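MIF (Toxoplasma gondii, PDB 4DH4) is a parasite member of the macrophage migration inhibitory factor family, small alpha/beta proteins built as trimers in which each subunit packs two helices on a sheet. Local coordinates at residues A28-K33 with N73-A78; L20-K25 with S81-R86. One frame throughout, in Å; residues are numbered along the deposited sequence. Where two conformers were deposited one is given.

Contact 1. Residues A28-K33 with N73-A78; sequences ADALGK and NCKIAA
Ala30 and Leu31 meet Lys75 and Ile76 without any hydrogen bond between them; the shortest polar bond in the two segments, Ala77 N to Asn73 O at 2.9 Å, is a rung of the helix that presents Ile76. Contact is therefore made by carbon against carbon. The methyl of Ala30 points at the other helix, and so small a side chain lets the backbones come close, the CA atoms of Ala30 and Ile76 being 6.4 Å apart. Ala30 CB is thereby pressed to 3.4 Å from Ile76 CG1, tighter than an ordinary van der Waals distance. Ile76 holds CG1 beside its backbone N and anti to the carbonyl carbon (chi1 -65°). This sends the longer branch across the gap, where CD1 ends 3.9 Å from Leu31 CD2 and touches Leu31 CG equally closely, the two side chains crossing at about a right angle. Beneath them Ile76 rests on Phe99 of strand 95-102, and Leu31 on Ser64 of strand 58-65 and on Pro1. On the outer side, Lys75 bends at three successive torsions and lays its CE over Ala30, 3.7 Å from the CA. Its ammonium sits near the carboxyl end of helix 13-31, where the helix dipole would probably suit a positive charge. That helix stops just there: Gly32, with positive phi, is the C-prime residue of a Schellman motif, in which Lys33 N reaches Ala28 O at 3.1 Å and the Gly32 N to Asp29 O bond is weak. Just before Lys75 on helix 70-88, Asn73 ND2 bonds to Ser105 O of the second subunit. Such close alanine-on-isoleucine packing joins the two antiparallel helices that cover one face of the sheet in the MIF fold.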
loop_
_atom_site.group_PDB
_atom_site.type_symbol
_atom_site.label_atom_id
_atom_site.label_comp_id
_atom_site.label_asym_id
_atom_site.label_seq_id
_atom_site.Cartn_x
_atom_site.Cartn_y
_atom_site.Cartn_z
ATOM N N ALA A 28 -7.248 -13.720 12.050
ATOM C CA ALA A 28 -7.187 -15.189 12.132
ATOM C C ALA A 28 -8.554 -15.807 12.453
ATOM O O ALA A 28 -8.974 -16.766 11.799
ATOM C CB ALA A 28 -6.132 -15.636 13.152
ATOM N N ASP A 29 -9.237 -15.251 13.455
ATOM C CA ASP A 29 -10.557 -15.743 13.874
ATOM C C ASP A 29 -11.595 -15.663 12.753
ATOM O O ASP A 29 -12.272 -16.653 12.464
ATOM C CB ASP A 29 -11.070 -14.982 15.107
ATOM C CG ASP A 29 -10.273 -15.278 16.374
ATOM O OD1 ASP A 29 -10.506 -14.574 17.382
ATOM O OD2 ASP A 29 -9.423 -16.200 16.378
ATOM N N ALA A 30 -11.713 -14.491 12.126
ATOM C CA ALA A 30 -12.737 -14.261 11.077
ATOM C C ALA A 30 -12.542 -15.126 9.831
ATOM O O ALA A 30 -13.513 -15.614 9.237
ATOM C CB ALA A 30 -12.778 -12.808 10.691
ATOM N N LEU A 31 -11.284 -15.317 9.448
ATOM C CA LEU A 31 -10.953 -16.067 8.240
ATOM C C LEU A 31 -10.774 -17.564 8.501
ATOM O O LEU A 31 -10.677 -18.354 7.558
ATOM C CB LEU A 31 -9.703 -15.472 7.568
ATOM C CG LEU A 31 -9.802 -14.012 7.095
ATOM C CD1 LEU A 31 -8.438 -13.470 6.667
ATOM C CD2 LEU A 31 -10.802 -13.860 5.966
ATOM N N GLY A 32 -10.735 -17.953 9.773
ATOM C CA GLY A 32 -10.485 -19.349 10.137
ATOM C C GLY A 32 -9.144 -19.837 9.613
ATOM O O GLY A 32 -9.049 -20.936 9.073
ATOM N N LYS A 33 -8.116 -19.003 9.762
ATOM C CA LYS A 33 -6.757 -19.348 9.332
ATOM C C LYS A 33 -5.808 -19.326 10.530
ATOM O O LYS A 33 -6.041 -18.586 11.490
ATOM C CB LYS A 33 -6.263 -18.393 8.233
ATOM C CG LYS A 33 -7.104 -18.421 6.955
ATOM C CD LYS A 33 -6.294 -18.003 5.744
ATOM C CE LYS A 33 -7.057 -18.273 4.453
ATOM N NZ LYS A 33 -6.122 -18.614 3.357
ATOM N N ASN A 73 -15.856 -9.758 5.675
ATOM C CA ASN A 73 -15.265 -8.418 5.601
ATOM C C ASN A 73 -15.858 -7.491 6.654
ATOM O O ASN A 73 -15.127 -6.750 7.322
ATOM C CB ASN A 73 -15.446 -7.805 4.204
ATOM C CG ASN A 73 -14.810 -8.642 3.100
ATOM O OD1 ASN A 73 -14.105 -9.623 3.362
ATOM N ND2 ASN A 73 -15.072 -8.263 1.858
ATOM N N CYS A 74 -17.176 -7.544 6.805
ATOM C CA CYS A 74 -17.864 -6.748 7.814
ATOM C C CYS A 74 -17.409 -7.086 9.237
ATOM O O CYS A 74 -17.206 -6.189 10.055
ATOM C CB CYS A 74 -19.375 -6.908 7.682
ATOM S SG CYS A 74 -20.280 -5.612 8.521
ATOM N N LYS A 75 -17.250 -8.380 9.522
ATOM C CA LYS A 75 -16.750 -8.838 10.816
ATOM C C LYS A 75 -15.354 -8.295 11.115
ATOM O O LYS A 75 -15.110 -7.772 12.209
ATOM C CB LYS A 75 -16.752 -10.365 10.871
ATOM C CG LYS A 75 -16.361 -10.928 12.220
ATOM C CD LYS A 75 -17.081 -12.242 12.491
ATOM C CE LYS A 75 -16.233 -13.412 12.077
ATOM N NZ LYS A 75 -16.288 -14.519 13.141
ATOM N N ILE A 76 -14.454 -8.414 10.135
ATOM C CA ILE A 76 -13.076 -7.930 10.269
ATOM C C ILE A 76 -13.031 -6.408 10.437
ATOM O O ILE A 76 -12.318 -5.891 11.304
ATOM C CB ILE A 76 -12.175 -8.395 9.075
ATOM C CG1 ILE A 76 -12.021 -9.921 9.082
ATOM C CG2 ILE A 76 -10.798 -7.738 9.127
ATOM C CD1 ILE A 76 -11.444 -10.514 7.769
ATOM N N ALA A 77 -13.802 -5.694 9.620
ATOM C CA ALA A 77 -13.839 -4.235 9.701
ATOM C C ALA A 77 -14.363 -3.747 11.058
ATOM O O ALA A 77 -13.829 -2.790 11.625
ATOM C CB ALA A 77 -14.665 -3.658 8.565
ATOM N N ALA A 78 -15.395 -4.415 11.574
ATOM C CA ALA A 78 -15.964 -4.084 12.887
ATOM C C ALA A 78 -14.907 -4.217 13.980
ATOM O O ALA A 78 -14.766 -3.345 14.834
ATOM C CB ALA A 78 -17.154 -4.986 13.188
#

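Contact 2. Residues L20-K25 with S81-R86; sequences LKDAEK and SAACER
Asp22 leans across to Ala83 and Arg86, each of its atoms out to OD1 finding something on helix 70-88. Its CB comes first, 4.2 Å from the methyl of Ala83, a light carbon contact at the place where the backbones are nearest, the CA atoms of these two residues being 6.7 Å apart. CG follows beside the backbone N, anti to the carbonyl carbon (chi1 -80°), and lies 3.7 Å from Arg86 NH2, at the rim of the guanidinium and in its plane. OD1 completes the reach and is held by two groups of helix 70-88. His87 NE2, its stronger partner, hydrogen-bonds to it, and Arg86 NH2 donates to it at 3.0 Å with a fairly straight N-H...O angle of 159°, forming a salt bridge; together they would probably stabilise the carboxylate charge. On the arginine a single nitrogen does this work, since Arg86 NE stays 3.8 Å from OD1, and the carboxylate and guanidinium are strongly turned against each other, far from the coplanar two-bond pairing. The acceptor is close to the guanidinium plane, but the donor reaches OD1 from above the carboxylate, 62° out of its plane. Arg86 approaches from the opposite direction, its chain bent at chi3, and the flat group folds back over its own helix: Ala83 CA lies 3.6 Å from one face, offset toward the rim. Ala83 itself is buried. Elsewhere on helix 13-31, Glu24 makes a salt bridge to Arg49 of the third subunit. A polar bridge laid over a small apolar contact thus joins the paired antiparallel helices on the sheet of the MIF subunit.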
loop_
_atom_site.group_PDB
_atom_site.type_symbol
_atom_site.label_atom_id
_atom_site.label_comp_id
_atom_site.label_asym_id
_atom_site.label_seq_id
_atom_site.Cartn_x
_atom_site.Cartn_y
_atom_site.Cartn_z
ATOM N N LEU A 20 -1.746 -4.384 17.316
ATOM C CA LEU A 20 -1.429 -5.430 16.347
ATOM C C LEU A 20 -1.767 -6.819 16.874
ATOM O O LEU A 20 -2.160 -7.691 16.106
ATOM C CB LEU A 20 0.022 -5.336 15.865
ATOM C CG LEU A 20 0.430 -4.064 15.110
ATOM C CD1 LEU A 20 1.905 -4.115 14.748
ATOM C CD2 LEU A 20 -0.412 -3.822 13.848
ATOM N N LYS A 21 -1.644 -7.009 18.186
ATOM C CA LYS A 21 -2.110 -8.242 18.824
ATOM C C LYS A 21 -3.616 -8.427 18.678
ATOM O O LYS A 21 -4.080 -9.539 18.427
ATOM C CB LYS A 21 -1.720 -8.274 20.302
ATOM C CG LYS A 21 -0.262 -8.561 20.515
ATOM C CD LYS A 21 0.069 -8.619 21.992
ATOM C CE LYS A 21 1.566 -8.499 22.218
ATOM N NZ LYS A 21 2.326 -9.594 21.579
ATOM N N ASP A 22 -4.373 -7.345 18.848
ATOM C CA ASP A 22 -5.819 -7.373 18.639
ATOM C C ASP A 22 -6.122 -7.673 17.172
ATOM O O ASP A 22 -7.005 -8.472 16.867
ATOM C CB ASP A 22 -6.460 -6.040 19.041
ATOM C CG ASP A 22 -6.671 -5.907 20.548
ATOM O OD1 ASP A 22 -7.062 -4.805 20.989
ATOM O OD2 ASP A 22 -6.460 -6.894 21.291
ATOM N N ALA A 23 -5.382 -7.021 16.276
ATOM C CA ALA A 23 -5.588 -7.161 14.832
ATOM C C ALA A 23 -5.352 -8.596 14.345
ATOM O O ALA A 23 -6.186 -9.158 13.624
ATOM C CB ALA A 23 -4.699 -6.188 14.079
ATOM N N GLU A 24 -4.220 -9.184 14.732
ATOM C CA GLU A 24 -3.876 -10.528 14.276
ATOM C C GLU A 24 -4.907 -11.580 14.709
ATOM O O GLU A 24 -5.251 -12.472 13.926
ATOM C CB GLU A 24 -2.442 -10.911 14.676
ATOM C CG GLU A 24 -2.220 -11.077 16.166
ATOM C CD GLU A 24 -0.757 -11.183 16.557
ATOM O OE1 GLU A 24 0.122 -10.736 15.790
ATOM O OE2 GLU A 24 -0.494 -11.722 17.653
ATOM N N LYS A 25 -5.400 -11.456 15.943
ATOM C CA LYS A 25 -6.403 -12.372 16.483
ATOM C C LYS A 25 -7.713 -12.275 15.704
ATOM O O LYS A 25 -8.299 -13.295 15.345
ATOM C CB LYS A 25 -6.654 -12.081 17.968
ATOM C CG LYS A 25 -7.675 -13.009 18.621
ATOM C CD LYS A 25 -8.269 -12.388 19.872
ATOM C CE LYS A 25 -9.423 -13.224 20.402
ATOM N NZ LYS A 25 -10.204 -12.467 21.415
ATOM N N SER A 81 -11.720 -1.603 13.175
ATOM C CA SER A 81 -12.122 -0.229 13.454
ATOM C C SER A 81 -12.190 0.005 14.958
ATOM O O SER A 81 -11.677 1.009 15.461
ATOM C CB SER A 81 -13.482 0.081 12.823
ATOM O OG SER A 81 -13.358 0.263 11.430
ATOM N N ALA A 82 -12.804 -0.944 15.663
ATOM C CA ALA A 82 -12.999 -0.846 17.118
ATOM C C ALA A 82 -11.653 -0.825 17.854
ATOM O O ALA A 82 -11.475 -0.065 18.806
ATOM C CB ALA A 82 -13.886 -1.979 17.626
ATOM N N ALA A 83 -10.705 -1.635 17.383
ATOM C CA ALA A 83 -9.358 -1.704 17.957
ATOM C C ALA A 83 -8.572 -0.408 17.742
ATOM O O ALA A 83 -7.865 0.054 18.641
ATOM C CB ALA A 83 -8.602 -2.894 17.381
ATOM N N CYS A 84 -8.702 0.180 16.553
ATOM C CA CYS A 84 -8.060 1.463 16.260
ATOM C C CYS A 84 -8.647 2.567 17.137
ATOM O O CYS A 84 -7.927 3.439 17.610
ATOM C CB CYS A 84 -8.212 1.827 14.779
ATOM S SG CYS A 84 -7.202 0.801 13.660
ATOM N N GLU A 85 -9.956 2.525 17.348
ATOM C CA GLU A 85 -10.621 3.516 18.198
ATOM C C GLU A 85 -10.111 3.405 19.629
ATOM O O GLU A 85 -9.777 4.409 20.258
ATOM C CB GLU A 85 -12.128 3.302 18.165
ATOM C CG GLU A 85 -12.934 4.395 18.845
ATOM C CD GLU A 85 -14.410 4.201 18.615
ATOM O OE1 GLU A 85 -14.992 4.978 17.831
ATOM O OE2 GLU A 85 -14.981 3.244 19.192
ATOM N N ARG A 86 -10.047 2.166 20.110
ATOM C CA ARG A 86 -9.573 1.816 21.449
ATOM C C ARG A 86 -8.104 2.192 21.668
ATOM O O ARG A 86 -7.758 2.796 22.685
ATOM C CB ARG A 86 -9.782 0.311 21.654
ATOM C CG ARG A 86 -9.492 -0.255 23.038
ATOM C CD ARG A 86 -10.288 -1.559 23.253
ATOM N NE ARG A 86 -9.833 -2.676 22.410
ATOM C CZ ARG A 86 -10.509 -3.200 21.381
ATOM N NH1 ARG A 86 -11.699 -2.721 21.024
ATOM N NH2 ARG A 86 -9.989 -4.213 20.697
#

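From the N terminus, strand 2-7 leads into helix 13-31, which supplies first 20-25 and then, at its end, 28-33. The chain then passes through strands 39-44, 48-50 and 58-65 before helix 70-88 returns 73-78, closing the inner loop at contact 1, and 81-86, closing the outer loop at contact 2. The first is nested inside the second, as expected of antiparallel helices, and their centres lie 12 Å apart. Each helix belongs to a beta-alpha-beta unit, 2-7 with 39-44 and 58-65 with 95-102, so the two contacts tie these halves of the four-stranded sheet together over one face.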